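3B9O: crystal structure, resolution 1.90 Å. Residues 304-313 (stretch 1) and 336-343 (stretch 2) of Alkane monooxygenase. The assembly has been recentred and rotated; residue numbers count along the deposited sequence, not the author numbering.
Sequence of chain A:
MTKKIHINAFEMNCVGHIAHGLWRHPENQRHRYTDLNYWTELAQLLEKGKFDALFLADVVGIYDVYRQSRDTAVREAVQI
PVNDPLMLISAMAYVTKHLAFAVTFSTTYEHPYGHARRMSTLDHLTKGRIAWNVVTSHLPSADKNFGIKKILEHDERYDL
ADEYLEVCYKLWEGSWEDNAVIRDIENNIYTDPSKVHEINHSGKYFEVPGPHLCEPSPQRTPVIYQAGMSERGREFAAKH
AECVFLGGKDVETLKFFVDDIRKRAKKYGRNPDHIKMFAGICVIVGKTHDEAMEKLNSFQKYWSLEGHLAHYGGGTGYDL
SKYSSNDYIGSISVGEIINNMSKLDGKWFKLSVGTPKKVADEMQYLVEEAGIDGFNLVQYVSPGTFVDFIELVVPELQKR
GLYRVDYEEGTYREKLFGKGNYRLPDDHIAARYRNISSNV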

ATOM      1  N   SER A 304      -5.729   4.881  22.216  1.00 22.85           N
ATOM      2  CA  SER A 304      -6.751   4.018  22.797  1.00 30.39           C
ATOM      3  C   SER A 304      -6.306   2.579  22.783  1.00 27.40           C
ATOM      4  O   SER A 304      -6.334   1.920  21.748  1.00 25.67           O
ATOM      5  N   LEU A 305      -5.914   2.088  23.955  1.00 26.98           N
ATOM      6  CA  LEU A 305      -5.508   0.692  24.108  1.00 25.65           C
ATOM      7  C   LEU A 305      -6.547  -0.285  23.540  1.00 29.14           C
ATOM      8  O   LEU A 305      -6.192  -1.259  22.884  1.00 22.41           O
ATOM      9  N   GLU A 306      -7.826  -0.027  23.809  1.00 25.86           N
ATOM     10  CA  GLU A 306      -8.889  -0.924  23.385  1.00 27.67           C
ATOM     11  C   GLU A 306      -9.032  -1.012  21.845  1.00 24.22           C
ATOM     12  O   GLU A 306      -9.214  -2.095  21.278  1.00 21.01           O
ATOM     13  N   GLY A 307      -8.913   0.133  21.178  1.00 26.34           N
ATOM     14  CA  GLY A 307      -8.870   0.165  19.723  1.00 23.44           C
ATOM     15  C   GLY A 307      -7.693  -0.614  19.172  1.00 19.70           C
ATOM     16  O   GLY A 307      -7.854  -1.443  18.274  1.00 17.41           O
ATOM     17  N   HIS A 308      -6.512  -0.398  19.759  1.00 18.55           N
ATOM     18  CA  HIS A 308      -5.357  -1.230  19.374  1.00 24.14           C
ATOM     19  C   HIS A 308      -5.513  -2.709  19.624  1.00 17.06           C
ATOM     20  O   HIS A 308      -5.104  -3.499  18.802  1.00 17.90           O
ATOM     21  N   LEU A 309      -6.133  -3.093  20.738  1.00 21.99           N
ATOM     22  CA  LEU A 309      -6.411  -4.522  20.946  1.00 22.94           C
ATOM     23  C   LEU A 309      -7.283  -5.105  19.841  1.00 16.67           C
ATOM     24  O   LEU A 309      -7.053  -6.235  19.381  1.00 25.78           O
ATOM     25  N   ALA A 310      -8.297  -4.354  19.418  1.00 27.20           N
ATOM     26  CA  ALA A 310      -9.179  -4.797  18.332  1.00 17.42           C
ATOM     27  C   ALA A 310      -8.382  -5.000  17.039  1.00 21.34           C
ATOM     28  O   ALA A 310      -8.546  -6.024  16.354  1.00 22.42           O
ATOM     29  N   HIS A 311      -7.487  -4.054  16.749  1.00 16.71           N
ATOM     30  CA  HIS A 311      -6.674  -4.102  15.520  1.00 22.21           C
ATOM     31  C   HIS A 311      -5.748  -5.302  15.533  1.00 18.35           C
ATOM     32  O   HIS A 311      -5.647  -6.036  14.561  1.00 24.79           O
ATOM     33  N   TYR A 312      -5.076  -5.480  16.663  1.00 23.62           N
ATOM     34  CA  TYR A 312      -4.184  -6.605  16.906  1.00 19.05           C
ATOM     35  C   TYR A 312      -4.909  -7.925  16.711  1.00 21.23           C
ATOM     36  O   TYR A 312      -4.369  -8.827  16.091  1.00 28.89           O
ATOM     37  N   GLY A 313      -6.120  -8.046  17.257  1.00 24.42           N
ATOM     38  CA  GLY A 313      -6.921  -9.249  17.098  1.00 26.46           C
ATOM     39  C   GLY A 313      -7.177  -9.629  15.643  1.00 28.20           C
ATOM     40  O   GLY A 313      -6.877 -10.747  15.239  1.00 24.99           O
ATOM     41  N   GLU A 336       2.893  -8.259  28.656  1.00 38.21           N
ATOM     42  CA  GLU A 336       3.906  -7.408  28.049  1.00 51.65           C
ATOM     43  C   GLU A 336       3.530  -6.978  26.634  1.00 46.75           C
ATOM     44  O   GLU A 336       3.817  -5.843  26.242  1.00 49.13           O
ATOM     45  N   ILE A 337       2.906  -7.886  25.876  1.00 37.80           N
ATOM     46  CA  ILE A 337       2.305  -7.560  24.580  1.00 31.06           C
ATOM     47  C   ILE A 337       1.360  -6.355  24.744  1.00 39.25           C
ATOM     48  O   ILE A 337       1.439  -5.385  23.987  1.00 44.90           O
ATOM     49  N   ILE A 338       0.509  -6.413  25.766  1.00 61.17           N
ATOM     50  CA  ILE A 338      -0.495  -5.381  26.038  1.00 50.86           C
ATOM     51  C   ILE A 338       0.131  -4.064  26.511  1.00 46.02           C
ATOM     52  O   ILE A 338      -0.295  -2.991  26.096  1.00 56.71           O
ATOM     53  N   ASN A 339       1.151  -4.151  27.356  1.00 55.04           N
ATOM     54  CA  ASN A 339       1.898  -2.969  27.802  1.00 42.80           C
ATOM     55  C   ASN A 339       2.654  -2.227  26.663  1.00 56.50           C
ATOM     56  O   ASN A 339       2.722  -0.988  26.656  1.00 44.48           O
ATOM     57  N   ASN A 340       3.210  -2.985  25.714  1.00 35.24           N
ATOM     58  CA  ASN A 340       3.884  -2.423  24.536  1.00 52.37           C
ATOM     59  C   ASN A 340       2.890  -1.710  23.625  1.00 60.36           C
ATOM     60  O   ASN A 340       3.229  -0.772  22.903  1.00 59.20           O
ATOM     61  N   MET A 341       1.663  -2.198  23.663  1.00 57.42           N
ATOM     62  CA  MET A 341       0.588  -1.730  22.807  1.00 68.27           C
ATOM     63  C   MET A 341      -0.036  -0.399  23.267  1.00 71.01           C
ATOM     64  O   MET A 341      -0.639   0.316  22.458  1.00 56.16           O
ATOM     65  N   SER A 342       0.089  -0.059  24.549  1.00 30.19           N
ATOM     66  CA  SER A 342      -0.432   1.229  25.011  1.00 43.92           C
ATOM     67  C   SER A 342       0.575   2.370  24.845  1.00 45.32           C
ATOM     68  O   SER A 342       0.360   3.480  25.347  1.00 74.98           O
ATOM     69  N   LYS A 343       1.649   2.095  24.103  1.00 34.21           N
ATOM     70  CA  LYS A 343       2.686   3.086  23.790  1.00 76.49           C
ATOM     71  C   LYS A 343       2.756   3.401  22.276  1.00 62.35           C
ATOM     72  O   LYS A 343       2.546   2.507  21.444  1.00 43.45           O
TER

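Met341 is the knob of this contact: its CA-to-CB bond points toward stretch 1, and its side chain (t, t, m) sits among Leu305, His308, Leu309 and Tyr312, one face of helix 305-313. With chi1 and chi2 both t, the chain runs out to the sulfur, and Met341 SD lies 3.2 Å from Leu309 CD1, a tight approach; chi3 m then turns the methyl. Beyond the sulfur, Met341 CE lies over one face of the Tyr312 ring, 3.9 Å from its centroid, in a CH-pi contact; Tyr312 has chi1 t. Nearer the backbone, the CA-to-CB bond of His308 (chi1 m) points toward stretch 2, and His308 CB packs 3.9 Å from Met341 CG, while His308 ND1 is hydrogen-bonded elsewhere in the structure. Leu305 starts out sideways, with chi1 t and chi2 between wells at -102°, but its end comes nearer: Leu305 CD2 meets Met341 CB at 3.9 Å, and Leu305 CD1 meets Ile338 CG2 at 4.0 Å. Ile338 (m, t) also touches Leu309, Ile338 CG1 to Leu309 CD1 at 4.2 Å. Farther along, Ile337, likewise m, t, sets CG2 3.8 Å from Tyr312 OH. At the polar edge, Ser342 CB lies 3.9 Å from Leu305 CD2, and Ser342 OG, chi1 p, turns back in a weak hydrogen bond to Asn339 O (3.3 Å). No hydrogen bond crosses between the stretches.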

ATOM      1  CB  SER A 304      -8.094   4.126  22.075  1.00 35.32           C
ATOM      2  OG  SER A 304      -9.045   3.275  22.714  1.00 36.85           O
ATOM      3  CB  LEU A 305      -5.210   0.386  25.585  1.00 29.08           C
ATOM      4  CG  LEU A 305      -4.403  -0.875  25.922  1.00 40.30           C
ATOM      5  CD1 LEU A 305      -5.277  -1.980  26.420  1.00 36.40           C
ATOM      6  CD2 LEU A 305      -3.495  -1.362  24.765  1.00 46.76           C
ATOM      7  CB  GLU A 306     -10.194  -0.489  24.063  1.00 26.68           C
ATOM      8  CG  GLU A 306     -11.148  -1.631  24.359  1.00 74.06           C
ATOM      9  CD  GLU A 306     -10.731  -2.557  25.529  1.00 28.46           C
ATOM     10  OE1 GLU A 306     -11.336  -3.630  25.656  1.00 51.20           O
ATOM     11  OE2 GLU A 306      -9.821  -2.249  26.301  1.00 32.83           O
ATOM     12  CB  HIS A 308      -4.072  -0.705  19.981  1.00 21.13           C
ATOM     13  CG  HIS A 308      -3.761   0.676  19.517  1.00 28.41           C
ATOM     14  ND1 HIS A 308      -3.168   0.926  18.306  1.00 25.91           N
ATOM     15  CD2 HIS A 308      -4.038   1.883  20.061  1.00 24.87           C
ATOM     16  CE1 HIS A 308      -3.042   2.227  18.141  1.00 28.22           C
ATOM     17  NE2 HIS A 308      -3.565   2.831  19.192  1.00 23.67           N
ATOM     18  CB  LEU A 309      -7.042  -4.761  22.327  1.00 33.81           C
ATOM     19  CG  LEU A 309      -6.297  -5.131  23.618  1.00 49.45           C
ATOM     20  CD1 LEU A 309      -4.807  -5.310  23.529  1.00 29.18           C
ATOM     21  CD2 LEU A 309      -6.712  -4.191  24.740  1.00 29.47           C
ATOM     22  CB  ALA A 310     -10.356  -3.794  18.119  1.00 15.67           C
ATOM     23  CB  HIS A 311      -5.848  -2.820  15.387  1.00 18.36           C
ATOM     24  CG  HIS A 311      -5.244  -2.632  14.035  1.00 15.95           C
ATOM     25  ND1 HIS A 311      -4.860  -1.400  13.554  1.00 25.77           N
ATOM     26  CD2 HIS A 311      -4.982  -3.518  13.043  1.00 27.43           C
ATOM     27  CE1 HIS A 311      -4.370  -1.537  12.334  1.00 18.78           C
ATOM     28  NE2 HIS A 311      -4.451  -2.807  11.994  1.00 34.50           N
ATOM     29  CB  TYR A 312      -3.591  -6.498  18.313  1.00 18.35           C
ATOM     30  CG  TYR A 312      -2.610  -7.596  18.683  1.00 33.86           C
ATOM     31  CD1 TYR A 312      -1.239  -7.440  18.469  1.00 33.62           C
ATOM     32  CD2 TYR A 312      -3.064  -8.802  19.255  1.00 33.89           C
ATOM     33  CE1 TYR A 312      -0.328  -8.459  18.831  1.00 33.36           C
ATOM     34  CE2 TYR A 312      -2.188  -9.817  19.599  1.00 34.44           C
ATOM     35  CZ  TYR A 312      -0.829  -9.645  19.394  1.00 49.09           C
ATOM     36  OH  TYR A 312       0.014 -10.674  19.762  1.00 33.94           O
ATOM     37  CB  GLU A 336       5.281  -8.075  28.071  1.00 49.69           C
ATOM     38  CG  GLU A 336       6.444  -7.072  27.898  1.00 81.03           C
ATOM     39  CD  GLU A 336       7.810  -7.746  27.703  1.00 83.43           C
ATOM     40  OE1 GLU A 336       8.030  -8.859  28.247  1.00 87.18           O
ATOM     41  OE2 GLU A 336       8.670  -7.144  27.012  1.00 85.27           O
ATOM     42  CB  ILE A 337       1.558  -8.769  23.972  1.00 37.41           C
ATOM     43  CG1 ILE A 337       2.547  -9.878  23.616  1.00 36.65           C
ATOM     44  CG2 ILE A 337       0.742  -8.365  22.720  1.00 37.15           C
ATOM     45  CD1 ILE A 337       1.905 -11.142  23.087  1.00 33.64           C
ATOM     46  CB  ILE A 338      -1.590  -5.906  27.019  1.00 33.09           C
ATOM     47  CG1 ILE A 338      -2.278  -7.132  26.401  1.00 25.71           C
ATOM     48  CG2 ILE A 338      -2.580  -4.794  27.397  1.00 30.85           C
ATOM     49  CD1 ILE A 338      -3.287  -7.810  27.272  1.00 53.61           C
ATOM     50  CB  ASN A 339       2.852  -3.362  28.938  1.00 55.16           C
ATOM     51  CG  ASN A 339       3.504  -2.163  29.602  1.00 47.84           C
ATOM     52  OD1 ASN A 339       4.735  -2.043  29.614  1.00 85.52           O
ATOM     53  ND2 ASN A 339       2.688  -1.263  30.152  1.00 53.44           N
ATOM     54  CB  ASN A 340       4.557  -3.527  23.718  1.00 31.40           C
ATOM     55  CG  ASN A 340       5.779  -4.120  24.402  1.00 61.88           C
ATOM     56  OD1 ASN A 340       6.334  -3.546  25.343  1.00 61.61           O
ATOM     57  ND2 ASN A 340       6.210  -5.281  23.922  1.00 66.56           N
ATOM     58  CB  MET A 341      -0.476  -2.818  22.746  1.00 31.48           C
ATOM     59  CG  MET A 341      -1.244  -2.850  21.476  1.00 57.85           C
ATOM     60  SD  MET A 341      -2.547  -4.050  21.646  1.00 57.04           S
ATOM     61  CE  MET A 341      -1.636  -5.598  21.491  1.00 32.91           C
ATOM     62  CB  SER A 342      -1.008   1.162  26.438  1.00 61.99           C
ATOM     63  OG  SER A 342      -0.129   0.509  27.332  1.00 77.92           O
ATOM     64  CB  LYS A 343       4.044   2.603  24.324  1.00 51.15           C
ATOM     65  CG  LYS A 343       3.992   2.129  25.788  1.00 62.30           C
ATOM     66  CD  LYS A 343       5.371   1.830  26.386  1.00 80.05           C
ATOM     67  CE  LYS A 343       6.122   0.732  25.621  1.00 73.41           C
ATOM     68  NZ  LYS A 343       7.181   0.103  26.475  1.00 59.84           N
TER